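FtsY (Mycoplasma mycoides, PDB 1ZU4) is a bacterial signal recognition particle (SRP) receptor, modelled here as its NG domain, a helical bundle joined to a P-loop GTPase-family domain. Local coordinates at residues A[183-186]-A[187-191]; A[97-101]-A[102-106]; A[210-213]-A[214-217]; A[111-114]-A[115-118]. All coordinates share one frame; numbering follows the deposited sequence.

Contact 1 of 4, residues A[183-186]-A[187-191]; sequences AIKK and AKEQN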
loop_
_atom_site.group_PDB
_atom_site.type_symbol
_atom_site.label_atom_id
_atom_site.label_comp_id
_atom_site.label_asym_id
_atom_site.label_seq_id
_atom_site.Cartn_x
_atom_site.Cartn_y
_atom_site.Cartn_z
ATOM N N ALA A 183 20.523 -15.744 1.448
ATOM C CA ALA A 183 19.500 -15.660 0.369
ATOM C C ALA A 183 20.045 -15.197 -0.996
ATOM O O ALA A 183 19.703 -15.757 -2.066
ATOM C CB ALA A 183 18.349 -14.757 0.838
ATOM N N ILE A 184 20.906 -14.182 -0.969
ATOM C CA ILE A 184 21.398 -13.633 -2.211
ATOM C C ILE A 184 22.176 -14.664 -3.009
ATOM O O ILE A 184 22.028 -14.725 -4.234
ATOM C CB ILE A 184 22.155 -12.322 -2.017
ATOM C CG1 ILE A 184 21.264 -11.163 -2.448
ATOM C CG2 ILE A 184 23.452 -12.322 -2.808
ATOM C CD1 ILE A 184 21.299 -10.841 -3.966
ATOM N N LYS A 185 22.955 -15.471 -2.278
ATOM C CA LYS A 185 23.751 -16.562 -2.791
ATOM C C LYS A 185 22.878 -17.615 -3.512
ATOM O O LYS A 185 23.098 -17.927 -4.687
ATOM C CB LYS A 185 24.533 -17.182 -1.611
ATOM C CG LYS A 185 25.543 -18.277 -2.002
ATOM C CD LYS A 185 25.987 -19.093 -0.790
ATOM C CE LYS A 185 26.418 -20.514 -1.217
ATOM N NZ LYS A 185 27.628 -20.537 -2.162
ATOM N N LYS A 186 21.890 -18.153 -2.802
ATOM C CA LYS A 186 20.906 -19.054 -3.384
ATOM C C LYS A 186 20.196 -18.421 -4.605
ATOM O O LYS A 186 20.018 -19.078 -5.631
ATOM C CB LYS A 186 19.876 -19.400 -2.299
ATOM C CG LYS A 186 18.821 -20.350 -2.690
ATOM C CD LYS A 186 18.166 -20.895 -1.423
ATOM C CE LYS A 186 17.001 -21.783 -1.728
ATOM N NZ LYS A 186 17.401 -22.875 -2.652
ATOM N N ALA A 187 19.807 -17.149 -4.494
ATOM C CA ALA A 187 18.934 -16.527 -5.497
ATOM C C ALA A 187 19.652 -16.349 -6.815
ATOM O O ALA A 187 19.084 -16.607 -7.898
ATOM C CB ALA A 187 18.348 -15.186 -4.996
ATOM N N LYS A 188 20.915 -15.951 -6.690
ATOM C CA LYS A 188 21.827 -15.775 -7.809
ATOM C C LYS A 188 22.197 -17.103 -8.458
ATOM O O LYS A 188 22.282 -17.184 -9.690
ATOM C CB LYS A 188 23.088 -15.023 -7.355
ATOM C CG LYS A 188 24.079 -14.754 -8.489
ATOM C CD LYS A 188 25.261 -13.918 -8.020
ATOM C CE LYS A 188 26.060 -13.390 -9.256
ATOM N NZ LYS A 188 25.139 -12.651 -10.226
ATOM N N GLU A 189 22.416 -18.136 -7.652
ATOM C CA GLU A 189 22.918 -19.417 -8.148
ATOM C C GLU A 189 21.862 -20.339 -8.786
ATOM O O GLU A 189 22.182 -21.156 -9.671
ATOM C CB GLU A 189 23.620 -20.168 -7.027
ATOM C CG GLU A 189 24.932 -19.525 -6.571
ATOM C CD GLU A 189 25.493 -20.191 -5.327
ATOM O OE1 GLU A 189 24.914 -21.219 -4.875
ATOM O OE2 GLU A 189 26.516 -19.686 -4.797
ATOM N N GLN A 190 20.614 -20.203 -8.342
ATOM C CA GLN A 190 19.519 -21.061 -8.805
ATOM C C GLN A 190 18.514 -20.285 -9.658
ATOM O O GLN A 190 17.383 -20.700 -9.862
ATOM C CB GLN A 190 18.853 -21.769 -7.614
ATOM C CG GLN A 190 19.884 -22.591 -6.813
ATOM C CD GLN A 190 19.324 -23.288 -5.600
ATOM O OE1 GLN A 190 18.110 -23.298 -5.362
ATOM N NE2 GLN A 190 20.217 -23.904 -4.821
ATOM N N ASN A 191 18.951 -19.172 -10.211
ATOM C CA ASN A 191 18.125 -18.487 -11.230
ATOM C C ASN A 191 16.728 -18.046 -10.747
ATOM O O ASN A 191 15.761 -18.045 -11.518
ATOM C CB ASN A 191 18.043 -19.341 -12.532
ATOM C CG ASN A 191 17.481 -18.543 -13.766
ATOM O OD1 ASN A 191 16.683 -19.078 -14.567
ATOM N ND2 ASN A 191 17.922 -17.310 -13.931
#
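Lys185 and Glu189, one helical turn apart, illustrate how a helix pairs its charged side chains just before it ends. NZ of Lys185 donates to OE2 of Glu189 at 3.0 Å in a salt bridge that uses the syn lone pair of that oxygen. The lysine starts with CG anti to its own N (chi1 -174°) and beside its carbonyl carbon; only the last torsion bends, bringing NZ to the carboxylate. Lys186 makes a comparable i to i+4 reach to a neutral partner: its NZ donates a hydrogen bond to OE1 of Gln190 at 2.8 Å, from above the amide plane and not along a lone pair, and has the hydroxyl of Tyr192 as a second, weak acceptor. The main-chain carbonyls of Ala183 to Lys186 accept from the amides four residues on, the first bond being Ala187 N to Ala183 O at 2.8 Å and the last Gln190 N to Lys186 O at 3.0 Å. Gln190 then leaves helical geometry, and its own carbonyl takes a hydrogen bond from Lys135. On the sheet side, Ala183 and Ala187 press on Leu137 of strand 136-140, Lys186 touches Leu137 and Val167, and Ile184 rests on Leu195 of strand 194-198.

Contact 2 of 4, residues A[97-101]-A[102-106]; sequences RIDFK and ENRLN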
loop_
_atom_site.group_PDB
_atom_site.type_symbol
_atom_site.label_atom_id
_atom_site.label_comp_id
_atom_site.label_asym_id
_atom_site.label_seq_id
_atom_site.Cartn_x
_atom_site.Cartn_y
_atom_site.Cartn_z
ATOM N N ARG A 97 5.187 2.636 -11.066
ATOM C CA ARG A 97 5.118 1.196 -11.373
ATOM C C ARG A 97 6.026 0.405 -10.473
ATOM O O ARG A 97 6.987 0.941 -9.904
ATOM C CB ARG A 97 5.456 0.895 -12.840
ATOM C CG ARG A 97 6.908 1.196 -13.244
ATOM C CD ARG A 97 7.528 0.006 -14.053
ATOM N NE ARG A 97 8.860 0.362 -14.568
ATOM C CZ ARG A 97 9.082 0.999 -15.723
ATOM N NH1 ARG A 97 8.049 1.349 -16.497
ATOM N NH2 ARG A 97 10.333 1.290 -16.103
ATOM N N ILE A 98 5.710 -0.879 -10.358
ATOM C CA ILE A 98 6.578 -1.847 -9.712
ATOM C C ILE A 98 7.745 -2.147 -10.651
ATOM O O ILE A 98 7.555 -2.544 -11.799
ATOM C CB ILE A 98 5.796 -3.159 -9.341
ATOM C CG1 ILE A 98 4.510 -2.816 -8.590
ATOM C CG2 ILE A 98 6.673 -4.155 -8.547
ATOM C CD1 ILE A 98 4.734 -2.285 -7.253
ATOM N N ASP A 99 8.950 -1.915 -10.153
ATOM C CA ASP A 99 10.173 -2.140 -10.928
ATOM C C ASP A 99 10.502 -3.645 -10.924
ATOM O O ASP A 99 11.403 -4.117 -10.216
ATOM C CB ASP A 99 11.318 -1.283 -10.392
ATOM C CG ASP A 99 12.517 -1.238 -11.330
ATOM O OD1 ASP A 99 12.406 -1.716 -12.458
ATOM O OD2 ASP A 99 13.602 -0.752 -10.923
ATOM N N PHE A 100 9.758 -4.383 -11.746
ATOM C CA PHE A 100 9.950 -5.824 -11.933
ATOM C C PHE A 100 10.378 -5.990 -13.408
ATOM O O PHE A 100 9.669 -5.536 -14.308
ATOM C CB PHE A 100 8.653 -6.573 -11.629
ATOM C CG PHE A 100 8.819 -8.059 -11.560
ATOM C CD1 PHE A 100 8.957 -8.713 -10.321
ATOM C CD2 PHE A 100 8.963 -8.812 -12.753
ATOM C CE1 PHE A 100 9.190 -10.111 -10.273
ATOM C CE2 PHE A 100 9.171 -10.201 -12.724
ATOM C CZ PHE A 100 9.281 -10.865 -11.487
ATOM N N LYS A 101 11.529 -6.599 -13.666
ATOM C CA LYS A 101 11.958 -6.835 -15.060
ATOM C C LYS A 101 12.123 -8.312 -15.235
ATOM O O LYS A 101 12.571 -8.977 -14.323
ATOM C CB LYS A 101 13.310 -6.179 -15.364
ATOM C CG LYS A 101 13.482 -4.745 -14.937
ATOM C CD LYS A 101 12.933 -3.768 -15.928
ATOM C CE LYS A 101 13.928 -2.628 -16.110
ATOM N NZ LYS A 101 13.972 -1.692 -14.957
ATOM N N GLU A 102 11.864 -8.809 -16.442
ATOM C CA GLU A 102 11.993 -10.236 -16.750
ATOM C C GLU A 102 13.416 -10.753 -16.685
ATOM O O GLU A 102 13.650 -11.925 -16.370
ATOM C CB GLU A 102 11.480 -10.500 -18.168
ATOM C CG GLU A 102 10.049 -10.089 -18.357
ATOM C CD GLU A 102 9.139 -10.921 -17.529
ATOM O OE1 GLU A 102 9.052 -12.161 -17.766
ATOM O OE2 GLU A 102 8.497 -10.329 -16.645
ATOM N N ASN A 103 14.377 -9.937 -17.070
ATOM C CA ASN A 103 15.689 -10.514 -17.290
ATOM C C ASN A 103 16.673 -10.343 -16.138
ATOM O O ASN A 103 17.898 -10.276 -16.355
ATOM C CB ASN A 103 16.273 -10.022 -18.621
ATOM C CG ASN A 103 15.957 -8.524 -18.911
ATOM O OD1 ASN A 103 15.848 -7.695 -18.002
ATOM N ND2 ASN A 103 15.828 -8.199 -20.199
ATOM N N ARG A 104 16.154 -10.255 -14.907
ATOM C CA ARG A 104 17.028 -10.057 -13.748
ATOM C C ARG A 104 16.488 -10.651 -12.453
ATOM O O ARG A 104 15.356 -11.163 -12.387
ATOM C CB ARG A 104 17.341 -8.585 -13.558
ATOM C CG ARG A 104 16.217 -7.818 -12.890
ATOM C CD ARG A 104 16.537 -6.374 -12.683
ATOM N NE ARG A 104 15.348 -5.766 -12.093
ATOM C CZ ARG A 104 15.082 -4.471 -12.067
ATOM N NH1 ARG A 104 15.938 -3.584 -12.557
ATOM N NH2 ARG A 104 13.961 -4.063 -11.517
ATOM N N LEU A 105 17.322 -10.587 -11.425
ATOM C CA LEU A 105 16.877 -10.927 -10.097
ATOM C C LEU A 105 16.306 -9.670 -9.454
ATOM O O LEU A 105 17.020 -8.746 -9.079
ATOM C CB LEU A 105 18.015 -11.546 -9.277
ATOM C CG LEU A 105 17.750 -11.704 -7.787
ATOM C CD1 LEU A 105 16.635 -12.623 -7.530
ATOM C CD2 LEU A 105 19.094 -12.195 -7.181
ATOM N N ASN A 106 14.991 -9.613 -9.390
ATOM C CA ASN A 106 14.321 -8.467 -8.797
ATOM C C ASN A 106 14.444 -8.619 -7.282
ATOM O O ASN A 106 14.318 -9.712 -6.743
ATOM C CB ASN A 106 12.837 -8.432 -9.238
ATOM C CG ASN A 106 12.687 -8.327 -10.738
ATOM O OD1 ASN A 106 12.909 -7.259 -11.303
ATOM N ND2 ASN A 106 12.411 -9.459 -11.400
HETATM O O HOH W 1 16.350 -0.432 -11.899
HETATM O O HOH W 2 8.458 -7.873 -16.264
#
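Asp99, Lys101 and Arg104 form a salt-bridge network at the approach to strand 106-111, where a type I turn from Lys101 to Arg104 folds the chain back. OD1 of Asp99 meets NH2 of Arg104 at 3.0 Å and NZ of Lys101 at 2.9 Å, the carboxylate and guanidinium planes standing 68° apart. A water joins OD2 of Asp99 to NH1 of Arg104. Hydrogen bonds of the Asn106 amide span the turn: its OD1 accepts from Lys101 N at 2.8 Å, nearly straight, and its ND2 returns a bond to Lys101 O at 3.0 Å. NE of Arg104, a charged donor, also reaches that OD1, from the face opposite Lys101 N. Packing on flat faces makes the third group. The Asn106 amide is stacked on the Phe100 ring, ND2 3.3 Å above its centre and the planes 22° from parallel, while CG of Lys101 covers the middle of one guanidinium face of Arg104. Tyr129 stacks on Phe100 too, and OE2 of Glu102, near the ring edge, is bonded to Tyr134. With two cations on one carboxylate oxygen, Asp99 probably stays ionised and offsets the closeness of Lys101 NZ to Arg104 NH1; its bonds should fix the Asn106 amide's rotation.

Contact 3 of 4, residues A[210-213]-A[214-217]; sequences MAEL and EKMN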
loop_
_atom_site.group_PDB
_atom_site.type_symbol
_atom_site.label_atom_id
_atom_site.label_comp_id
_atom_site.label_asym_id
_atom_site.label_seq_id
_atom_site.Cartn_x
_atom_site.Cartn_y
_atom_site.Cartn_z
ATOM N N MET A 210 18.723 1.416 10.422
ATOM C CA MET A 210 19.458 1.977 9.257
ATOM C C MET A 210 20.763 1.241 8.893
ATOM O O MET A 210 21.011 0.977 7.688
ATOM C CB MET A 210 19.716 3.448 9.449
ATOM C CG MET A 210 18.423 4.166 9.527
ATOM S SD MET A 210 18.549 5.933 9.780
ATOM C CE MET A 210 18.893 6.545 8.137
ATOM N N ALA A 211 21.569 0.904 9.916
ATOM C CA ALA A 211 22.824 0.165 9.706
ATOM C C ALA A 211 22.591 -1.178 9.052
ATOM O O ALA A 211 23.351 -1.579 8.175
ATOM C CB ALA A 211 23.640 -0.018 11.042
ATOM N N GLU A 212 21.564 -1.884 9.519
ATOM C CA GLU A 212 21.237 -3.195 9.006
ATOM C C GLU A 212 20.783 -3.052 7.554
ATOM O O GLU A 212 21.201 -3.850 6.686
ATOM C CB GLU A 212 20.146 -3.859 9.882
ATOM C CG GLU A 212 20.675 -4.492 11.204
ATOM C CD GLU A 212 21.769 -5.560 10.961
ATOM O OE1 GLU A 212 21.729 -6.272 9.945
ATOM O OE2 GLU A 212 22.685 -5.702 11.783
ATOM N N LEU A 213 19.939 -2.049 7.286
ATOM C CA LEU A 213 19.471 -1.833 5.904
ATOM C C LEU A 213 20.650 -1.540 5.001
ATOM O O LEU A 213 20.671 -1.953 3.852
ATOM C CB LEU A 213 18.480 -0.670 5.835
ATOM C CG LEU A 213 17.077 -0.885 6.472
ATOM C CD1 LEU A 213 16.239 0.346 6.349
ATOM C CD2 LEU A 213 16.376 -2.056 5.787
ATOM N N GLU A 214 21.648 -0.812 5.509
ATOM C CA GLU A 214 22.781 -0.490 4.676
ATOM C C GLU A 214 23.668 -1.749 4.484
ATOM O O GLU A 214 24.120 -2.038 3.361
ATOM C CB GLU A 214 23.516 0.768 5.203
ATOM C CG GLU A 214 24.799 1.100 4.476
ATOM C CD GLU A 214 24.599 1.624 3.063
ATOM O OE1 GLU A 214 23.473 2.061 2.746
ATOM O OE2 GLU A 214 25.574 1.584 2.255
ATOM N N LYS A 215 23.885 -2.529 5.541
ATOM C CA LYS A 215 24.541 -3.840 5.342
ATOM C C LYS A 215 23.853 -4.660 4.262
ATOM O O LYS A 215 24.509 -5.219 3.375
ATOM C CB LYS A 215 24.583 -4.669 6.623
ATOM C CG LYS A 215 25.661 -4.319 7.534
ATOM C CD LYS A 215 25.834 -5.380 8.606
ATOM C CE LYS A 215 25.200 -4.960 9.913
ATOM N NZ LYS A 215 25.920 -5.592 11.080
ATOM N N MET A 216 22.530 -4.707 4.312
ATOM C CA MET A 216 21.766 -5.504 3.320
ATOM C C MET A 216 21.988 -4.974 1.899
ATOM O O MET A 216 22.243 -5.733 0.963
ATOM C CB MET A 216 20.284 -5.486 3.685
ATOM C CG MET A 216 19.990 -6.405 4.849
ATOM S SD MET A 216 18.282 -6.248 5.321
ATOM C CE MET A 216 18.228 -7.187 6.787
ATOM N N ASN A 217 21.811 -3.672 1.741
ATOM C CA ASN A 217 22.064 -2.960 0.521
ATOM C C ASN A 217 23.436 -3.284 -0.067
ATOM O O ASN A 217 23.566 -3.570 -1.263
ATOM C CB ASN A 217 22.003 -1.481 0.835
ATOM C CG ASN A 217 20.592 -0.955 0.917
ATOM O OD1 ASN A 217 19.621 -1.618 0.498
ATOM N ND2 ASN A 217 20.459 0.280 1.445
#
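The carboxylate of Glu212 has the end of Lys215 beside one of its oxygens: OE2 lies 3.2 Å from CE and 3.3 Å from NZ, a salt bridge at the longer end of the range. The other oxygen, OE1, takes a weak hydrogen bond from the amide of Ala177. A second flat group, the amide of Asn217, is folded back over the preceding turn, with its CG 3.1 Å from the carbonyl oxygen of Leu213. Glu212 bends at chi2 (-57°) and Lys215 at chi3, and the two chains meet obliquely. This is an i to i+3 pair on helix 206-221, one of the helices flanking the mostly parallel sheet of the P-loop GTPase-type domain. NZ of Lys215 has a stronger partner in Asp175, just ahead of helix 176-189, so that the lysine stands between two acids and probably eases the closeness of Asp175 to Glu212. Beneath the polar pair run the regular i to i+4 bonds, among them Lys215 N to Ala211 O at 2.9 Å and Asn217 N to Leu213 O at 3.0 Å. Met216, extended beyond CG, passes the Glu212 carbonyl and packs on Pro176, Val180 and Met109.

Contact 4 of 4, residues A[111-114]-A[115-118]; sequences VGVN and GTGK. With SO4 (sulfate ion), chain B.
The P-loop, or Walker A motif, is the loop of a strand-loop-helix unit that wraps an anion in backbone amides, and residues 111-118 of FtsY fit this pattern between strand 106-111 and helix 118-131. Here the anion is a sulfate, probably from the crystallisation liquor. Its O3 accepts from the amides of Gly117 and Lys118, each N 3.0 Å away, with weaker bonds from Gly115 and Thr116. The amide of Gly115 points more squarely at O2, its N lying 3.2 Å from that oxygen with an N-H...O angle of 174°, and Thr119 N adds a further bond to the ion. Gly112 and Gly117 take positive-phi backbone angles that glycine reaches readily. Thr116 ties the loop to itself: its OG1, placed between the backbone N and carbonyl carbon (chi1 51°), donates to Val113 O at 2.8 Å, while CG2 touches CG1 of Val113 at 3.6 Å. The side chain of Lys118 runs back along the start of the loop, where Lys118 CD is 3.5 Å from Val111 C, and bends at chi3. Thr199 O accepts from its NZ, and the same ammonium nitrogen stands above the carbonyl plane of Gly112, donating to that O at 2.8 Å.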
loop_
_atom_site.group_PDB
_atom_site.type_symbol
_atom_site.label_atom_id
_atom_site.label_comp_id
_atom_site.label_asym_id
_atom_site.label_seq_id
_atom_site.Cartn_x
_atom_site.Cartn_y
_atom_site.Cartn_z
ATOM N N VAL A 111 9.203 -3.067 4.534
ATOM C CA VAL A 111 9.599 -2.308 5.742
ATOM C C VAL A 111 8.374 -1.754 6.441
ATOM O O VAL A 111 7.275 -1.790 5.896
ATOM C CB VAL A 111 10.560 -1.131 5.429
ATOM C CG1 VAL A 111 11.858 -1.628 4.803
ATOM C CG2 VAL A 111 9.864 -0.031 4.565
ATOM N N GLY A 112 8.589 -1.214 7.632
ATOM C CA GLY A 112 7.539 -0.620 8.443
ATOM C C GLY A 112 7.720 -1.012 9.902
ATOM O O GLY A 112 8.552 -1.882 10.241
ATOM N N VAL A 113 6.940 -0.368 10.770
ATOM C CA VAL A 113 6.907 -0.739 12.196
ATOM C C VAL A 113 6.161 -2.038 12.340
ATOM O O VAL A 113 5.131 -2.287 11.684
ATOM C CB VAL A 113 6.211 0.296 13.126
ATOM C CG1 VAL A 113 4.725 0.268 12.945
ATOM C CG2 VAL A 113 6.507 -0.027 14.590
ATOM N N ASN A 114 6.679 -2.851 13.236
ATOM C CA ASN A 114 6.111 -4.148 13.523
ATOM C C ASN A 114 4.614 -4.092 13.878
ATOM O O ASN A 114 4.093 -3.066 14.385
ATOM C CB ASN A 114 6.982 -4.818 14.592
ATOM C CG ASN A 114 8.453 -4.884 14.148
ATOM O OD1 ASN A 114 9.379 -4.740 14.954
ATOM N ND2 ASN A 114 8.668 -5.096 12.850
ATOM N N GLY A 115 3.913 -5.167 13.537
ATOM C CA GLY A 115 2.486 -5.276 13.799
ATOM C C GLY A 115 1.620 -4.497 12.837
ATOM O O GLY A 115 0.456 -4.268 13.144
ATOM N N THR A 116 2.176 -4.079 11.695
ATOM C CA THR A 116 1.390 -3.442 10.606
ATOM C C THR A 116 1.026 -4.412 9.501
ATOM O O THR A 116 0.246 -4.062 8.631
ATOM C CB THR A 116 2.097 -2.223 9.911
ATOM O OG1 THR A 116 3.442 -2.572 9.497
ATOM C CG2 THR A 116 2.091 -1.002 10.804
ATOM N N GLY A 117 1.608 -5.617 9.523
ATOM C CA GLY A 117 1.275 -6.662 8.540
ATOM C C GLY A 117 2.311 -6.954 7.455
ATOM O O GLY A 117 1.959 -7.388 6.341
ATOM N N LYS A 118 3.586 -6.758 7.777
ATOM C CA LYS A 118 4.659 -7.037 6.814
ATOM C C LYS A 118 4.731 -8.493 6.385
ATOM O O LYS A 118 4.767 -8.763 5.196
ATOM C CB LYS A 118 6.022 -6.587 7.340
ATOM C CG LYS A 118 6.024 -5.142 7.785
ATOM C CD LYS A 118 7.400 -4.661 8.224
ATOM C CE LYS A 118 7.888 -5.342 9.462
ATOM N NZ LYS A 118 9.064 -4.599 9.947
HETATM S S SO4 B . 4.617 -7.633 11.098
HETATM O O1 SO4 B . 5.266 -8.498 10.090
HETATM O O2 SO4 B . 5.589 -7.515 12.191
HETATM O O3 SO4 B . 4.368 -6.249 10.634
HETATM O O4 SO4 B . 3.342 -8.249 11.474
#

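Overall arrangement
The anion site of this P-loop fold is contact 4, which holds the sulfate; the other three lie at increasing distance from it. Contact 3 is nearest, its centre about 17 Å from that of contact 4 and its closest atoms about 5 Å away, without touching. Contacts 2 and 4 sit at the two ends of strand 106-111, their centres about 24 Å apart. Contact 1, on helix 176-189, is about 26 Å from contact 4, centre to centre. Contacts 1 and 2 do meet: Leu105 CD2 packs at 3.8 Å on Ala187 CB, which joins the helix end to the entry of the strand. Contact 3 approaches contact 1 to about 6 Å between nearest atoms.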